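PDB 4MAQ: putative fumarylpyruvate hydrolase from Burkholderia cenocepacia, which belongs to the fumarylacetoacetate hydrolase family and is probably an enzyme, built around mixed beta sheets packed against one another. Local coordinates for residues Asn83-Ile95 with Ile165-Leu179. Numbering follows the deposited sequence.
Sequences NDLHHEIELVVAI and IWLAVNGDTRQQGDL
Ile165 meets Ile89 and the backbone beyond it: its CG1 lies 3.8 Å from Ile89 CG1, and with both torsions near 180° the chain runs straight across, so that CD1 touches Glu90 CA and Leu91 N. Beta-branched isoleucine, at home in strands and wholly apolar, suits this buried seam, where strand 85-95 of one sheet packs on the hairpin 165-178 of another. Ile89 CG1 also rests 3.4 Å from Trp166 O. Next comes Leu167, whose CB abuts Ile89 CB and whose CD2 sits over the His87 ring, 3.7 Å from its centroid and 14° off the normal, a CH-pi contact.

Beyond the type I' turn Val169-Asp172, Arg174 and Gln175 both face Leu167 in a classic beta bulge, which interrupts the usual alternation and turns two successive side chains to strand 85-95. Arg174 lays CB against the imidazole, and its chain, bent at chi2, brings NE to the anti lone pair of Asp172 OD2 in a salt bridge; a water joins Arg174 NH1 to His87 NE2. Gln175, with CG anti to its carbonyl carbon (chi1 -58°), reaches across to the backbone of strand 85-95, extended beyond CG. Its OE1 accepts from Ile89 N at 2.9 Å and, from the opposite face of the amide plane, from His87 ND1 at 3.1 Å. NE2 hydrogen-bonds to Thr209 OG1, which helps to fix which way round the amide lies. At the far end Leu179 CD2 packs on Leu91 CB, 4.0 Å away, an apolar contact that suits two buried leucines.

Two donors thus satisfy one buried amide oxygen, and ND1 carries a proton; its bond in the ring plane, the water at NE2 and Leu167 over one face together set the rotation of the imidazole between the sheets.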
ATOM      1  N   ASN B  83     -11.911   7.139  17.196  1.00 12.60           N
ATOM      2  CA  ASN B  83     -13.189   7.655  17.649  1.00 14.90           C
ATOM      3  C   ASN B  83     -13.659   8.718  16.650  1.00 12.34           C
ATOM      4  O   ASN B  83     -14.575   9.480  16.946  1.00 15.23           O
ATOM      5  CB  ASN B  83     -13.064   8.295  19.046  1.00 18.83           C
ATOM      6  CG  ASN B  83     -12.323   7.423  20.060  1.00 22.79           C
ATOM      7  OD1 ASN B  83     -12.768   6.327  20.390  1.00 25.33           O
ATOM      8  ND2 ASN B  83     -11.183   7.926  20.573  1.00 29.60           N
ATOM      9  N   ASP B  84     -13.082   8.730  15.445  1.00 12.84           N
ATOM     10  CA  ASP B  84     -13.365   9.819  14.496  1.00 12.24           C
ATOM     11  C   ASP B  84     -13.154   9.376  13.034  1.00 11.71           C
ATOM     12  O   ASP B  84     -12.167   9.729  12.390  1.00 12.09           O
ATOM     13  CB  ASP B  84     -12.518  11.062  14.852  1.00 14.21           C
ATOM     14  CG  ASP B  84     -12.990  12.334  14.156  1.00 16.35           C
ATOM     15  OD1 ASP B  84     -14.171  12.419  13.761  1.00 19.36           O
ATOM     16  OD2 ASP B  84     -12.165  13.258  14.024  1.00 20.22           O
ATOM     17  N   LEU B  85     -14.100   8.582  12.538  1.00 10.98           N
ATOM     18  CA  LEU B  85     -14.076   8.037  11.169  1.00  9.96           C
ATOM     19  C   LEU B  85     -14.709   9.044  10.235  1.00  9.96           C
ATOM     20  O   LEU B  85     -15.862   9.418  10.447  1.00 13.18           O
ATOM     21  CB  LEU B  85     -14.857   6.740  11.126  1.00  9.43           C
ATOM     22  CG  LEU B  85     -14.838   5.972   9.809  1.00 10.69           C
ATOM     23  CD1 LEU B  85     -13.470   5.384   9.505  1.00 12.16           C
ATOM     24  CD2 LEU B  85     -15.858   4.861   9.936  1.00 11.30           C
ATOM     25  N   HIS B  86     -13.968   9.498   9.221  1.00  9.60           N
ATOM     26  CA  HIS B  86     -14.533  10.468   8.286  1.00 10.61           C
ATOM     27  C   HIS B  86     -14.810   9.878   6.916  1.00 10.41           C
ATOM     28  O   HIS B  86     -14.132   8.929   6.501  1.00 11.55           O
ATOM     29  CB  HIS B  86     -13.623  11.686   8.155  1.00 12.83           C
ATOM     30  CG  HIS B  86     -13.760  12.621   9.317  1.00 15.76           C
ATOM     31  ND1 HIS B  86     -13.609  13.985   9.206  1.00 23.11           N
ATOM     32  CD2 HIS B  86     -14.075  12.382  10.614  1.00 17.88           C
ATOM     33  CE1 HIS B  86     -13.796  14.543  10.390  1.00 23.50           C
ATOM     34  NE2 HIS B  86     -14.090  13.592  11.259  1.00 20.18           N
ATOM     35  N   HIS B  87     -15.774  10.477   6.210  1.00  9.87           N
ATOM     36  CA  HIS B  87     -16.119  10.094   4.833  1.00  9.38           C
ATOM     37  C   HIS B  87     -15.675  11.149   3.839  1.00  9.36           C
ATOM     38  O   HIS B  87     -15.758  12.344   4.120  1.00 10.55           O
ATOM     39  CB  HIS B  87     -17.649   9.925   4.672  1.00  9.85           C
ATOM     40  CG  HIS B  87     -18.453  11.143   5.060  1.00 10.06           C
ATOM     41  ND1 HIS B  87     -18.563  12.265   4.257  1.00 10.25           N
ATOM     42  CD2 HIS B  87     -19.171  11.415   6.178  1.00 11.46           C
ATOM     43  CE1 HIS B  87     -19.340  13.158   4.860  1.00 10.93           C
ATOM     44  NE2 HIS B  87     -19.696  12.676   6.039  1.00 12.68           N
ATOM     45  N   GLU B  88     -15.246  10.685   2.670  1.00  9.73           N
ATOM     46  CA  GLU B  88     -15.027  11.540   1.505  0.50  9.20           C
ATOM     47  C   GLU B  88     -15.514  10.806   0.262  1.00  8.85           C
ATOM     48  O   GLU B  88     -14.890   9.823  -0.171  1.00  9.41           O
ATOM     49  CB  GLU B  88     -13.549  11.889   1.336  0.50 10.98           C
ATOM     50  CG  GLU B  88     -13.007  12.803   2.410  0.50 12.58           C
ATOM     51  CD  GLU B  88     -11.507  12.851   2.384  0.50 15.08           C
ATOM     52  OE1 GLU B  88     -10.954  13.123   1.305  0.50 20.17           O
ATOM     53  OE2 GLU B  88     -10.886  12.592   3.423  0.50 14.97           O
ATOM     54  N   ILE B  89     -16.619  11.277  -0.323  1.00  8.05           N
ATOM     55  CA  ILE B  89     -17.155  10.683  -1.565  1.00  8.70           C
ATOM     56  C   ILE B  89     -16.230  11.019  -2.760  1.00  7.92           C
ATOM     57  O   ILE B  89     -15.801  12.168  -2.905  1.00  8.86           O
ATOM     58  CB  ILE B  89     -18.588  11.219  -1.849  1.00 10.01           C
ATOM     59  CG1 ILE B  89     -19.232  10.530  -3.055  1.00 11.19           C
ATOM     60  CG2 ILE B  89     -18.638  12.739  -2.038  1.00 10.64           C
ATOM     61  CD1 ILE B  89     -19.666   9.137  -2.711  1.00 11.92           C
ATOM     62  N   GLU B  90     -15.947  10.036  -3.622  1.00  7.76           N
ATOM     63  CA  GLU B  90     -15.014  10.244  -4.756  1.00  8.12           C
ATOM     64  C   GLU B  90     -15.410   9.436  -5.973  1.00  7.56           C
ATOM     65  O   GLU B  90     -15.868   8.312  -5.835  1.00  8.68           O
ATOM     66  CB  GLU B  90     -13.587   9.882  -4.347  1.00  9.12           C
ATOM     67  CG  GLU B  90     -13.214  10.547  -3.037  1.00 10.46           C
ATOM     68  CD  GLU B  90     -11.751  10.747  -2.772  1.00 11.10           C
ATOM     69  OE1 GLU B  90     -10.902  10.587  -3.663  1.00 12.03           O
ATOM     70  OE2 GLU B  90     -11.493  11.137  -1.615  1.00 12.84           O
ATOM     71  N   LEU B  91     -15.153  10.001  -7.155  1.00  7.63           N
ATOM     72  CA  LEU B  91     -15.144   9.237  -8.400  1.00  7.64           C
ATOM     73  C   LEU B  91     -13.898   8.346  -8.438  1.00  7.47           C
ATOM     74  O   LEU B  91     -12.790   8.824  -8.233  1.00  8.37           O
ATOM     75  CB  LEU B  91     -15.179  10.153  -9.635  1.00  7.84           C
ATOM     76  CG  LEU B  91     -15.142   9.419 -10.973  1.00  8.28           C
ATOM     77  CD1 LEU B  91     -16.473   8.748 -11.253  1.00  9.49           C
ATOM     78  CD2 LEU B  91     -14.799  10.397 -12.087  1.00 10.31           C
ATOM     79  N   VAL B  92     -14.099   7.054  -8.681  1.00  7.13           N
ATOM     80  CA  VAL B  92     -12.993   6.098  -8.766  1.00  6.52           C
ATOM     81  C   VAL B  92     -12.773   5.706 -10.234  1.00  7.04           C
ATOM     82  O   VAL B  92     -13.719   5.370 -10.963  1.00  7.99           O
ATOM     83  CB  VAL B  92     -13.290   4.845  -7.932  1.00  7.62           C
ATOM     84  CG1 VAL B  92     -12.207   3.778  -8.133  1.00  8.91           C
ATOM     85  CG2 VAL B  92     -13.368   5.211  -6.449  1.00  9.84           C
ATOM     86  N   VAL B  93     -11.530   5.854 -10.702  1.00  7.65           N
ATOM     87  CA  VAL B  93     -11.144   5.505 -12.069  1.00  8.02           C
ATOM     88  C   VAL B  93     -10.386   4.194 -12.078  1.00  7.88           C
ATOM     89  O   VAL B  93      -9.451   4.010 -11.293  1.00  8.88           O
ATOM     90  CB  VAL B  93     -10.248   6.627 -12.650  1.00  9.84           C
ATOM     91  CG1 VAL B  93      -9.954   6.314 -14.097  1.00 11.77           C
ATOM     92  CG2 VAL B  93     -10.941   7.988 -12.534  1.00 11.10           C
ATOM     93  N   ALA B  94     -10.824   3.264 -12.922  1.00  7.16           N
ATOM     94  CA  ALA B  94     -10.197   1.936 -13.020  1.00  7.54           C
ATOM     95  C   ALA B  94      -9.357   1.861 -14.283  1.00  7.74           C
ATOM     96  O   ALA B  94      -9.863   2.132 -15.369  1.00  9.59           O
ATOM     97  CB  ALA B  94     -11.278   0.853 -13.031  1.00  9.33           C
ATOM     98  N   ILE B  95      -8.083   1.479 -14.141  1.00  8.28           N
ATOM     99  CA  ILE B  95      -7.136   1.491 -15.262  1.00  8.75           C
ATOM    100  C   ILE B  95      -7.113   0.136 -15.975  1.00  8.20           C
ATOM    101  O   ILE B  95      -7.071  -0.916 -15.333  1.00  9.40           O
ATOM    102  CB  ILE B  95      -5.732   1.838 -14.722  1.00  8.08           C
ATOM    103  CG1 ILE B  95      -5.765   3.223 -14.049  1.00  8.46           C
ATOM    104  CG2 ILE B  95      -4.633   1.735 -15.796  1.00  9.59           C
ATOM    105  CD1 ILE B  95      -6.162   4.378 -14.979  1.00 10.78           C
ATOM    106  N   ILE B 165     -21.921  14.746  -7.697  1.00  8.60           N
ATOM    107  CA  ILE B 165     -21.232  13.766  -6.850  1.00  8.93           C
ATOM    108  C   ILE B 165     -21.680  14.104  -5.431  1.00  9.57           C
ATOM    109  O   ILE B 165     -21.604  15.272  -5.003  1.00  9.91           O
ATOM    110  CB  ILE B 165     -19.688  13.808  -7.027  1.00  9.30           C
ATOM    111  CG1 ILE B 165     -19.000  12.945  -5.964  1.00  9.45           C
ATOM    112  CG2 ILE B 165     -19.122  15.242  -7.039  1.00 10.93           C
ATOM    113  CD1 ILE B 165     -17.556  12.579  -6.265  1.00 10.25           C
ATOM    114  N   TRP B 166     -22.202  13.117  -4.702  1.00  8.89           N
ATOM    115  CA  TRP B 166     -22.901  13.436  -3.460  1.00  9.11           C
ATOM    116  C   TRP B 166     -22.796  12.288  -2.465  1.00  9.13           C
ATOM    117  O   TRP B 166     -22.564  11.121  -2.828  1.00  9.51           O
ATOM    118  CB  TRP B 166     -24.384  13.774  -3.764  1.00  9.88           C
ATOM    119  CG  TRP B 166     -25.127  12.579  -4.312  1.00  9.64           C
ATOM    120  CD1 TRP B 166     -25.153  12.140  -5.619  1.00 10.02           C
ATOM    121  CD2 TRP B 166     -25.910  11.649  -3.557  1.00  9.90           C
ATOM    122  NE1 TRP B 166     -25.907  10.982  -5.709  1.00 10.74           N
ATOM    123  CE2 TRP B 166     -26.387  10.670  -4.462  1.00 10.16           C
ATOM    124  CE3 TRP B 166     -26.268  11.554  -2.197  1.00 11.09           C
ATOM    125  CZ2 TRP B 166     -27.196   9.596  -4.055  1.00 10.13           C
ATOM    126  CZ3 TRP B 166     -27.073  10.470  -1.789  1.00 11.81           C
ATOM    127  CH2 TRP B 166     -27.523   9.508  -2.718  1.00 11.66           C
ATOM    128  N   LEU B 167     -23.007  12.632  -1.200  1.00  8.63           N
ATOM    129  CA  LEU B 167     -23.050  11.639  -0.147  1.00  8.20           C
ATOM    130  C   LEU B 167     -24.004  12.145   0.939  1.00  8.46           C
ATOM    131  O   LEU B 167     -24.004  13.334   1.267  1.00  9.53           O
ATOM    132  CB  LEU B 167     -21.638  11.392   0.424  1.00  8.89           C
ATOM    133  CG  LEU B 167     -21.502  10.431   1.620  1.00  9.08           C
ATOM    134  CD1 LEU B 167     -20.115   9.810   1.622  1.00  9.78           C
ATOM    135  CD2 LEU B 167     -21.773  11.097   2.969  1.00 10.54           C
ATOM    136  N   ALA B 168     -24.829  11.239   1.457  1.00  8.50           N
ATOM    137  CA  ALA B 168     -25.726  11.523   2.583  1.00  8.63           C
ATOM    138  C   ALA B 168     -25.520  10.514   3.689  1.00  8.11           C
ATOM    139  O   ALA B 168     -25.053   9.385   3.455  1.00  9.06           O
ATOM    140  CB  ALA B 168     -27.179  11.489   2.097  1.00 10.39           C
ATOM    141  N   VAL B 169     -25.859  10.948   4.900  1.00  8.28           N
ATOM    142  CA  VAL B 169     -25.785  10.104   6.091  1.00  8.82           C
ATOM    143  C   VAL B 169     -27.153  10.146   6.756  1.00  8.76           C
ATOM    144  O   VAL B 169     -27.670  11.234   7.074  1.00 10.11           O
ATOM    145  CB  VAL B 169     -24.702  10.621   7.076  1.00  9.33           C
ATOM    146  CG1 VAL B 169     -24.758   9.880   8.404  1.00 11.66           C
ATOM    147  CG2 VAL B 169     -23.314  10.512   6.464  1.00 11.18           C
ATOM    148  N   ASN B 170     -27.740   8.973   6.944  1.00  9.74           N
ATOM    149  CA  ASN B 170     -29.095   8.886   7.471  1.00  9.67           C
ATOM    150  C   ASN B 170     -30.057   9.801   6.718  1.00 10.58           C
ATOM    151  O   ASN B 170     -30.956  10.432   7.296  1.00 11.72           O
ATOM    152  CB  ASN B 170     -29.111   9.117   8.995  1.00 10.33           C
ATOM    153  CG  ASN B 170     -28.147   8.205   9.696  1.00  8.72           C
ATOM    154  OD1 ASN B 170     -27.980   7.051   9.289  1.00 10.74           O
ATOM    155  ND2 ASN B 170     -27.496   8.705  10.734  1.00 10.77           N
ATOM    156  N   GLY B 171     -29.865   9.855   5.402  1.00 10.21           N
ATOM    157  CA  GLY B 171     -30.760  10.613   4.520  1.00 12.20           C
ATOM    158  C   GLY B 171     -30.464  12.106   4.468  1.00 12.19           C
ATOM    159  O   GLY B 171     -31.133  12.839   3.738  1.00 16.56           O
ATOM    160  N   ASP B 172     -29.471  12.566   5.222  1.00 12.49           N
ATOM    161  CA  ASP B 172     -29.147  13.996   5.295  1.00 12.92           C
ATOM    162  C   ASP B 172     -27.903  14.264   4.436  1.00 10.79           C
ATOM    163  O   ASP B 172     -26.833  13.675   4.686  1.00 11.31           O
ATOM    164  CB  ASP B 172     -28.884  14.349   6.763  1.00 13.96           C
ATOM    165  CG  ASP B 172     -28.515  15.780   6.972  1.00 16.39           C
ATOM    166  OD1 ASP B 172     -29.353  16.665   6.703  1.00 24.29           O
ATOM    167  OD2 ASP B 172     -27.397  16.036   7.470  1.00 17.91           O
ATOM    168  N   THR B 173     -28.025  15.109   3.411  1.00 12.28           N
ATOM    169  CA  THR B 173     -26.899  15.345   2.514  1.00 11.95           C
ATOM    170  C   THR B 173     -25.745  15.997   3.269  1.00 11.89           C
ATOM    171  O   THR B 173     -25.930  17.003   3.963  1.00 16.82           O
ATOM    172  CB  THR B 173     -27.328  16.235   1.340  1.00 15.49           C
ATOM    173  OG1 THR B 173     -28.387  15.587   0.637  1.00 21.77           O
ATOM    174  CG2 THR B 173     -26.153  16.471   0.385  1.00 18.16           C
ATOM    175  N   ARG B 174     -24.553  15.414   3.132  1.00 11.59           N
ATOM    176  CA  ARG B 174     -23.352  15.933   3.780  1.00 12.99           C
ATOM    177  C   ARG B 174     -22.354  16.450   2.761  1.00 12.51           C
ATOM    178  O   ARG B 174     -21.586  17.370   3.068  1.00 15.54           O
ATOM    179  CB  ARG B 174     -22.687  14.851   4.658  1.00 14.79           C
ATOM    180  CG  ARG B 174     -23.562  14.185   5.723  1.00 15.32           C
ATOM    181  CD  ARG B 174     -23.826  15.081   6.924  1.00 19.59           C
ATOM    182  NE  ARG B 174     -24.923  14.586   7.784  1.00 18.17           N
ATOM    183  CZ  ARG B 174     -24.785  13.766   8.836  1.00 17.42           C
ATOM    184  NH1 ARG B 174     -23.581  13.302   9.198  1.00 17.81           N
ATOM    185  NH2 ARG B 174     -25.865  13.399   9.531  1.00 20.65           N
ATOM    186  N   GLN B 175     -22.332  15.861   1.564  1.00 10.91           N
ATOM    187  CA  GLN B 175     -21.447  16.357   0.499  1.00 10.76           C
ATOM    188  C   GLN B 175     -22.231  16.448  -0.780  1.00 11.09           C
ATOM    189  O   GLN B 175     -23.022  15.554  -1.084  1.00 11.18           O
ATOM    190  CB  GLN B 175     -20.250  15.411   0.270  1.00 10.95           C
ATOM    191  CG  GLN B 175     -19.392  15.182   1.513  1.00 10.82           C
ATOM    192  CD  GLN B 175     -18.107  14.460   1.169  1.00  9.75           C
ATOM    193  OE1 GLN B 175     -17.997  13.242   1.358  1.00 10.39           O
ATOM    194  NE2 GLN B 175     -17.149  15.189   0.623  1.00 11.48           N
ATOM    195  N   GLN B 176     -22.021  17.517  -1.544  1.00 12.91           N
ATOM    196  CA  GLN B 176     -22.649  17.642  -2.849  1.00 13.62           C
ATOM    197  C   GLN B 176     -21.806  18.604  -3.659  1.00 14.85           C
ATOM    198  O   GLN B 176     -21.658  19.778  -3.310  1.00 22.64           O
ATOM    199  CB  GLN B 176     -24.091  18.151  -2.730  1.00 15.29           C
ATOM    200  CG  GLN B 176     -24.902  18.166  -4.011  1.00 20.75           C
ATOM    201  CD  GLN B 176     -26.341  18.496  -3.712  1.00 27.82           C
ATOM    202  OE1 GLN B 176     -27.158  17.599  -3.515  1.00 32.36           O
ATOM    203  NE2 GLN B 176     -26.653  19.788  -3.632  1.00 35.98           N
ATOM    204  N   GLY B 177     -21.237  18.099  -4.736  1.00 11.68           N
ATOM    205  CA  GLY B 177     -20.479  18.922  -5.626  1.00 11.96           C
ATOM    206  C   GLY B 177     -20.659  18.454  -7.050  1.00 11.54           C
ATOM    207  O   GLY B 177     -21.605  17.728  -7.364  1.00 10.86           O
ATOM    208  N   ASP B 178     -19.763  18.896  -7.929  1.00 11.87           N
ATOM    209  CA  ASP B 178     -19.854  18.529  -9.332  1.00 10.65           C
ATOM    210  C   ASP B 178     -18.480  18.093  -9.800  1.00 10.09           C
ATOM    211  O   ASP B 178     -17.475  18.692  -9.414  1.00 11.63           O
ATOM    212  CB  ASP B 178     -20.376  19.690 -10.181  1.00 12.06           C
ATOM    213  CG  ASP B 178     -20.817  19.242 -11.556  1.00 13.81           C
ATOM    214  OD1 ASP B 178     -19.937  19.025 -12.419  1.00 13.16           O
ATOM    215  OD2 ASP B 178     -22.034  19.085 -11.781  1.00 15.54           O
ATOM    216  N   LEU B 179     -18.421  17.041 -10.618  1.00  9.30           N
ATOM    217  CA  LEU B 179     -17.148  16.569 -11.166  1.00 10.41           C
ATOM    218  C   LEU B 179     -16.362  17.671 -11.868  1.00 11.54           C
ATOM    219  O   LEU B 179     -15.140  17.608 -11.920  1.00 12.61           O
ATOM    220  CB  LEU B 179     -17.358  15.415 -12.147  1.00 10.67           C
ATOM    221  CG  LEU B 179     -18.018  14.132 -11.655  1.00 10.45           C
ATOM    222  CD1 LEU B 179     -18.108  13.192 -12.836  1.00 10.45           C
ATOM    223  CD2 LEU B 179     -17.225  13.531 -10.481  1.00 10.59           C
TER
HETATM  224  O   HOH W   1     -20.935  13.501   8.321  1.00 19.47           O